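Thermotoga maritima TmcAL (Thermotoga maritima, PDB 5Y0T) belongs to the HIGH nucleotidyl transferase family of the HUP clan and binds adenosine-5'-rp-alpha-thio-triphosphate. Local coordinates at residues A[87-99]-A[348-360]. Sequence-based numbering, arbitrary orientation.
Sequences VCVLDATGVVTDV and EILSLMRKKAKLP
Lys358, its chain stretched out beyond CG, meets Asp91, whose CG stands opposite the backbone N (chi1 -180°), and the two close a salt bridge of 3.1 Å between NZ and OD2. The ammonium approaches OD2 on its syn side, tilted 33° out of the carboxylate plane; OD1 is held by Ser184, so both oxygens have partners. A long lysine suits this place, because its methylenes run past the Asp91 carbonyl before the charge is delivered. The backbone of the same residue binds as well: Lys358 N donates to Ala92 O at 2.7 Å, nearly straight at 166°, and Ala357 CA adds a CH···O contact to the same oxygen. Ala92, small enough to let the chains draw close, sets CB 3.5 Å from Leu359 CD1. Gly94, with positive phi, turns the chain after helix 79-92, its bare CA 3.7 Å from Lys356 O. Thr93 OG1 steadies the turn, giving its proton to Leu90 O (2.6 Å) and accepting from Val95 N in an ST turn. Branched Val95 then spreads over helix 346-356: CG1 lies 3.8 Å from Leu352 CD2, CG2 lies 3.8 Å from Met353 CG, and Ile349 CD1 reaches CB. Met353, bent at chi3, lays CE against Thr93 CG2. Apolar packing and one strong backbone bond thus join the turn into core strand 98-103 to the C-terminal end of helix 346-356, while the more exposed ion pair probably adds less.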
ATOM      1  N   VAL A  87      19.508 -22.857  -7.286  1.00 20.28           N
ATOM      2  CA  VAL A  87      20.007 -24.067  -7.943  1.00 21.05           C
ATOM      3  C   VAL A  87      19.152 -24.375  -9.193  1.00 17.81           C
ATOM      4  O   VAL A  87      19.672 -24.799 -10.227  1.00 17.09           O
ATOM      5  CB  VAL A  87      20.027 -25.266  -6.950  1.00 21.47           C
ATOM      6  CG1 VAL A  87      20.334 -26.588  -7.648  1.00 19.44           C
ATOM      7  CG2 VAL A  87      21.055 -25.010  -5.841  1.00 16.02           C
ATOM      8  N   CYS A  88      17.845 -24.134  -9.127  1.00 19.02           N
ATOM      9  CA  CYS A  88      17.021 -24.368 -10.323  1.00 15.57           C
ATOM     10  C   CYS A  88      17.465 -23.488 -11.503  1.00 19.95           C
ATOM     11  O   CYS A  88      17.533 -23.960 -12.638  1.00 20.15           O
ATOM     12  CB  CYS A  88      15.535 -24.116 -10.038  1.00 16.19           C
ATOM     13  SG  CYS A  88      14.692 -25.419  -9.139  1.00 23.57           S
ATOM     14  N   VAL A  89      17.768 -22.223 -11.230  1.00 21.56           N
ATOM     15  CA  VAL A  89      18.205 -21.312 -12.283  1.00 17.07           C
ATOM     16  C   VAL A  89      19.553 -21.769 -12.848  1.00 23.10           C
ATOM     17  O   VAL A  89      19.732 -21.853 -14.063  1.00 19.56           O
ATOM     18  CB  VAL A  89      18.364 -19.856 -11.785  1.00 18.29           C
ATOM     19  CG1 VAL A  89      19.010 -18.995 -12.864  1.00 19.14           C
ATOM     20  CG2 VAL A  89      17.001 -19.230 -11.372  1.00 16.32           C
ATOM     21  N   LEU A  90      20.514 -22.028 -11.969  1.00 17.15           N
ATOM     22  CA  LEU A  90      21.817 -22.502 -12.441  1.00 16.68           C
ATOM     23  C   LEU A  90      21.694 -23.798 -13.242  1.00 22.86           C
ATOM     24  O   LEU A  90      22.235 -23.913 -14.342  1.00 23.85           O
ATOM     25  CB  LEU A  90      22.767 -22.698 -11.259  1.00 19.84           C
ATOM     26  CG  LEU A  90      23.151 -21.362 -10.623  1.00 18.45           C
ATOM     27  CD1 LEU A  90      24.109 -21.557  -9.440  1.00 20.94           C
ATOM     28  CD2 LEU A  90      23.768 -20.417 -11.659  1.00 22.32           C
ATOM     29  N   ASP A  91      20.987 -24.776 -12.688  1.00 20.77           N
ATOM     30  CA  ASP A  91      20.790 -26.028 -13.397  1.00 21.90           C
ATOM     31  C   ASP A  91      20.072 -25.819 -14.746  1.00 20.09           C
ATOM     32  O   ASP A  91      20.356 -26.511 -15.717  1.00 23.03           O
ATOM     33  CB  ASP A  91      20.002 -27.006 -12.533  1.00 20.80           C
ATOM     34  CG  ASP A  91      19.772 -28.330 -13.230  1.00 32.35           C
ATOM     35  OD1 ASP A  91      20.714 -29.144 -13.256  1.00 36.69           O
ATOM     36  OD2 ASP A  91      18.657 -28.540 -13.746  1.00 37.44           O
ATOM     37  N   ALA A  92      19.153 -24.860 -14.804  1.00 19.75           N
ATOM     38  CA  ALA A  92      18.347 -24.658 -16.008  1.00 22.96           C
ATOM     39  C   ALA A  92      19.149 -24.054 -17.161  1.00 20.52           C
ATOM     40  O   ALA A  92      18.735 -24.141 -18.321  1.00 21.60           O
ATOM     41  CB  ALA A  92      17.152 -23.786 -15.703  1.00 20.49           C
ATOM     42  N   THR A  93      20.292 -23.445 -16.854  1.00 17.74           N
ATOM     43  CA  THR A  93      21.133 -22.871 -17.902  1.00 18.82           C
ATOM     44  C   THR A  93      21.584 -23.949 -18.866  1.00 20.03           C
ATOM     45  O   THR A  93      21.881 -23.662 -20.027  1.00 18.44           O
ATOM     46  CB  THR A  93      22.394 -22.211 -17.342  1.00 19.45           C
ATOM     47  OG1 THR A  93      23.179 -23.218 -16.687  1.00 18.31           O
ATOM     48  CG2 THR A  93      22.034 -21.086 -16.336  1.00 17.37           C
ATOM     49  N   GLY A  94      21.667 -25.180 -18.358  1.00 23.36           N
ATOM     50  CA  GLY A  94      22.093 -26.323 -19.145  1.00 21.16           C
ATOM     51  C   GLY A  94      23.602 -26.432 -19.278  1.00 22.38           C
ATOM     52  O   GLY A  94      24.096 -27.327 -19.977  1.00 24.03           O
ATOM     53  N   VAL A  95      24.326 -25.440 -18.765  1.00 17.73           N
ATOM     54  CA  VAL A  95      25.793 -25.436 -18.882  1.00 21.22           C
ATOM     55  C   VAL A  95      26.637 -25.463 -17.597  1.00 24.61           C
ATOM     56  O   VAL A  95      27.843 -25.732 -17.644  1.00 21.61           O
ATOM     57  CB  VAL A  95      26.244 -24.205 -19.691  1.00 19.56           C
ATOM     58  CG1 VAL A  95      25.602 -24.221 -21.085  1.00 22.96           C
ATOM     59  CG2 VAL A  95      25.874 -22.928 -18.940  1.00 17.35           C
ATOM     60  N   VAL A  96      26.018 -25.218 -16.452  1.00 20.63           N
ATOM     61  CA  VAL A  96      26.782 -25.068 -15.216  1.00 21.91           C
ATOM     62  C   VAL A  96      27.209 -26.438 -14.720  1.00 22.18           C
ATOM     63  O   VAL A  96      26.381 -27.337 -14.672  1.00 17.90           O
ATOM     64  CB  VAL A  96      25.969 -24.328 -14.140  1.00 25.19           C
ATOM     65  CG1 VAL A  96      26.608 -24.524 -12.757  1.00 17.30           C
ATOM     66  CG2 VAL A  96      25.870 -22.835 -14.496  1.00 16.00           C
ATOM     67  N   THR A  97      28.519 -26.643 -14.523  1.00 15.98           N
ATOM     68  CA  THR A  97      29.016 -27.930 -14.027  1.00 22.46           C
ATOM     69  C   THR A  97      29.471 -27.970 -12.567  1.00 25.85           C
ATOM     70  O   THR A  97      29.515 -29.047 -11.955  1.00 21.56           O
ATOM     71  CB  THR A  97      30.198 -28.409 -14.887  1.00 19.65           C
ATOM     72  OG1 THR A  97      31.247 -27.439 -14.822  1.00 18.99           O
ATOM     73  CG2 THR A  97      29.757 -28.586 -16.340  1.00 23.94           C
ATOM     74  N   ASP A  98      29.751 -26.794 -12.008  1.00 20.17           N
ATOM     75  CA  ASP A  98      30.355 -26.648 -10.693  1.00 24.83           C
ATOM     76  C   ASP A  98      29.791 -25.434  -9.993  1.00 20.39           C
ATOM     77  O   ASP A  98      29.683 -24.368 -10.586  1.00 19.89           O
ATOM     78  CB  ASP A  98      31.881 -26.484 -10.763  1.00 18.64           C
ATOM     79  CG  ASP A  98      32.596 -27.716 -11.275  1.00 24.77           C
ATOM     80  OD1 ASP A  98      32.742 -27.850 -12.510  1.00 22.04           O
ATOM     81  OD2 ASP A  98      33.042 -28.533 -10.438  1.00 20.90           O
ATOM     82  N   VAL A  99      29.470 -25.591  -8.719  1.00 19.86           N
ATOM     83  CA  VAL A  99      29.060 -24.460  -7.898  1.00 16.71           C
ATOM     84  C   VAL A  99      29.930 -24.403  -6.649  1.00 23.99           C
ATOM     85  O   VAL A  99      30.179 -25.430  -6.008  1.00 25.39           O
ATOM     86  CB  VAL A  99      27.563 -24.552  -7.503  1.00 17.25           C
ATOM     87  CG1 VAL A  99      27.239 -23.567  -6.381  1.00 20.65           C
ATOM     88  CG2 VAL A  99      26.683 -24.289  -8.723  1.00 15.03           C
ATOM     89  N   GLU A 348      29.721 -15.993 -25.621  1.00 21.40           N
ATOM     90  CA  GLU A 348      30.006 -17.360 -26.025  1.00 23.21           C
ATOM     91  C   GLU A 348      29.200 -18.358 -25.193  1.00 24.01           C
ATOM     92  O   GLU A 348      28.626 -19.299 -25.750  1.00 26.83           O
ATOM     93  CB  GLU A 348      31.506 -17.652 -25.907  1.00 29.02           C
ATOM     94  CG  GLU A 348      32.376 -16.733 -26.772  1.00 31.42           C
ATOM     95  CD  GLU A 348      33.852 -16.779 -26.399  1.00 39.99           C
ATOM     96  OE1 GLU A 348      34.238 -17.617 -25.549  1.00 36.76           O
ATOM     97  OE2 GLU A 348      34.626 -15.970 -26.960  1.00 42.69           O
ATOM     98  N   ILE A 349      29.148 -18.167 -23.873  1.00 17.58           N
ATOM     99  CA  ILE A 349      28.434 -19.144 -23.036  1.00 18.17           C
ATOM    100  C   ILE A 349      26.935 -18.860 -23.099  1.00 21.22           C
ATOM    101  O   ILE A 349      26.121 -19.774 -23.036  1.00 23.42           O
ATOM    102  CB  ILE A 349      28.948 -19.170 -21.554  1.00 18.02           C
ATOM    103  CG1 ILE A 349      28.360 -20.368 -20.792  1.00 17.80           C
ATOM    104  CG2 ILE A 349      28.618 -17.877 -20.808  1.00 21.07           C
ATOM    105  CD1 ILE A 349      28.697 -21.721 -21.437  1.00 18.15           C
ATOM    106  N   LEU A 350      26.563 -17.603 -23.308  1.00 20.47           N
ATOM    107  CA  LEU A 350      25.140 -17.294 -23.450  1.00 24.57           C
ATOM    108  C   LEU A 350      24.583 -17.927 -24.722  1.00 23.70           C
ATOM    109  O   LEU A 350      23.466 -18.452 -24.743  1.00 28.79           O
ATOM    110  CB  LEU A 350      24.919 -15.784 -23.447  1.00 19.75           C
ATOM    111  CG  LEU A 350      23.456 -15.339 -23.556  1.00 31.70           C
ATOM    112  CD1 LEU A 350      22.624 -15.987 -22.452  1.00 28.69           C
ATOM    113  CD2 LEU A 350      23.369 -13.814 -23.488  1.00 28.79           C
ATOM    114  N   SER A 351      25.388 -17.924 -25.780  1.00 20.12           N
ATOM    115  CA  SER A 351      24.993 -18.552 -27.021  1.00 22.32           C
ATOM    116  C   SER A 351      24.755 -20.067 -26.838  1.00 26.40           C
ATOM    117  O   SER A 351      23.791 -20.642 -27.370  1.00 23.23           O
ATOM    118  CB  SER A 351      26.058 -18.280 -28.094  1.00 24.04           C
ATOM    119  OG  SER A 351      25.756 -18.979 -29.285  1.00 37.08           O
ATOM    120  N   LEU A 352      25.620 -20.707 -26.067  1.00 21.63           N
ATOM    121  CA  LEU A 352      25.451 -22.128 -25.782  1.00 27.24           C
ATOM    122  C   LEU A 352      24.203 -22.373 -24.922  1.00 25.14           C
ATOM    123  O   LEU A 352      23.474 -23.330 -25.152  1.00 24.19           O
ATOM    124  CB  LEU A 352      26.686 -22.689 -25.079  1.00 30.84           C
ATOM    125  CG  LEU A 352      26.655 -24.211 -24.903  1.00 32.29           C
ATOM    126  CD1 LEU A 352      26.581 -24.910 -26.268  1.00 38.18           C
ATOM    127  CD2 LEU A 352      27.872 -24.690 -24.144  1.00 30.81           C
ATOM    128  N   MET A 353      23.969 -21.505 -23.939  1.00 22.10           N
ATOM    129  CA  MET A 353      22.752 -21.577 -23.127  1.00 19.79           C
ATOM    130  C   MET A 353      21.500 -21.541 -23.983  1.00 25.63           C
ATOM    131  O   MET A 353      20.533 -22.235 -23.688  1.00 25.06           O
ATOM    132  CB  MET A 353      22.700 -20.439 -22.103  1.00 19.03           C
ATOM    133  CG  MET A 353      23.654 -20.628 -20.934  1.00 23.62           C
ATOM    134  SD  MET A 353      23.738 -19.164 -19.888  1.00 28.33           S
ATOM    135  CE  MET A 353      21.996 -18.914 -19.550  1.00 20.90           C
ATOM    136  N   ARG A 354      21.511 -20.745 -25.049  1.00 24.06           N
ATOM    137  CA  ARG A 354      20.317 -20.676 -25.892  1.00 27.23           C
ATOM    138  C   ARG A 354      20.033 -22.030 -26.521  1.00 28.86           C
ATOM    139  O   ARG A 354      18.876 -22.371 -26.781  1.00 25.45           O
ATOM    140  CB  ARG A 354      20.454 -19.599 -26.963  1.00 26.90           C
ATOM    141  CG  ARG A 354      20.482 -18.177 -26.380  1.00 29.18           C
ATOM    142  CD  ARG A 354      20.326 -17.109 -27.464  1.00 34.15           C
ATOM    143  NE  ARG A 354      20.660 -15.773 -26.966  1.00 36.26           N
ATOM    144  CZ  ARG A 354      19.816 -14.984 -26.300  1.00 40.61           C
ATOM    145  NH1 ARG A 354      20.208 -13.783 -25.894  1.00 44.06           N
ATOM    146  NH2 ARG A 354      18.580 -15.395 -26.036  1.00 36.18           N
ATOM    147  N   LYS A 355      21.078 -22.817 -26.751  1.00 25.02           N
ATOM    148  CA  LYS A 355      20.876 -24.167 -27.271  1.00 27.51           C
ATOM    149  C   LYS A 355      20.524 -25.165 -26.166  1.00 27.83           C
ATOM    150  O   LYS A 355      19.750 -26.095 -26.388  1.00 28.85           O
ATOM    151  CB  LYS A 355      22.119 -24.661 -28.019  1.00 27.63           C
ATOM    152  CG  LYS A 355      22.518 -23.798 -29.226  1.00 35.76           C
ATOM    153  CD  LYS A 355      23.812 -24.326 -29.855  1.00 43.05           C
ATOM    154  CE  LYS A 355      24.224 -23.538 -31.102  1.00 57.79           C
ATOM    155  NZ  LYS A 355      24.742 -22.170 -30.794  1.00 62.30           N
ATOM    156  N   LYS A 356      21.162 -25.030 -25.008  1.00 19.91           N
ATOM    157  CA  LYS A 356      21.042 -26.065 -23.973  1.00 21.49           C
ATOM    158  C   LYS A 356      20.090 -25.785 -22.802  1.00 23.28           C
ATOM    159  O   LYS A 356      19.816 -26.689 -22.004  1.00 22.59           O
ATOM    160  CB  LYS A 356      22.437 -26.351 -23.406  1.00 25.11           C
ATOM    161  CG  LYS A 356      23.424 -26.877 -24.441  1.00 33.58           C
ATOM    162  CD  LYS A 356      24.668 -27.454 -23.772  1.00 47.06           C
ATOM    163  CE  LYS A 356      25.569 -28.185 -24.770  1.00 55.69           C
ATOM    164  NZ  LYS A 356      24.858 -29.293 -25.483  1.00 61.76           N
ATOM    165  N   ALA A 357      19.562 -24.568 -22.702  1.00 20.42           N
ATOM    166  CA  ALA A 357      18.830 -24.196 -21.487  1.00 20.27           C
ATOM    167  C   ALA A 357      17.488 -24.910 -21.408  1.00 23.00           C
ATOM    168  O   ALA A 357      16.904 -25.246 -22.430  1.00 21.70           O
ATOM    169  CB  ALA A 357      18.619 -22.704 -21.410  1.00 19.33           C
ATOM    170  N   LYS A 358      17.029 -25.162 -20.185  1.00 19.07           N
ATOM    171  CA  LYS A 358      15.761 -25.850 -19.956  1.00 23.76           C
ATOM    172  C   LYS A 358      14.640 -24.880 -19.606  1.00 25.41           C
ATOM    173  O   LYS A 358      13.524 -25.311 -19.366  1.00 23.15           O
ATOM    174  CB  LYS A 358      15.900 -26.888 -18.826  1.00 24.87           C
ATOM    175  CG  LYS A 358      17.154 -27.770 -18.899  1.00 39.86           C
ATOM    176  CD  LYS A 358      17.394 -28.485 -17.557  1.00 45.79           C
ATOM    177  CE  LYS A 358      18.753 -29.173 -17.518  1.00 50.98           C
ATOM    178  NZ  LYS A 358      18.821 -30.171 -16.412  1.00 55.17           N
ATOM    179  N   LEU A 359      14.959 -23.587 -19.526  1.00 23.44           N
ATOM    180  CA  LEU A 359      13.960 -22.538 -19.303  1.00 23.19           C
ATOM    181  C   LEU A 359      14.143 -21.465 -20.365  1.00 24.05           C
ATOM    182  O   LEU A 359      15.260 -21.274 -20.840  1.00 19.73           O
ATOM    183  CB  LEU A 359      14.101 -21.908 -17.907  1.00 14.42           C
ATOM    184  CG  LEU A 359      13.798 -22.757 -16.666  1.00 20.52           C
ATOM    185  CD1 LEU A 359      14.144 -21.984 -15.395  1.00 15.98           C
ATOM    186  CD2 LEU A 359      12.324 -23.151 -16.679  1.00 22.56           C
ATOM    187  N   PRO A 360      13.059 -20.752 -20.726  1.00 21.45           N
ATOM    188  CA  PRO A 360      13.141 -19.642 -21.687  1.00 21.89           C
ATOM    189  C   PRO A 360      14.090 -18.562 -21.184  1.00 21.25           C
ATOM    190  O   PRO A 360      14.079 -18.254 -19.995  1.00 24.04           O
ATOM    191  CB  PRO A 360      11.698 -19.112 -21.750  1.00 21.72           C
ATOM    192  CG  PRO A 360      10.860 -20.239 -21.276  1.00 26.23           C
ATOM    193  CD  PRO A 360      11.685 -20.946 -20.238  1.00 21.34           C
TER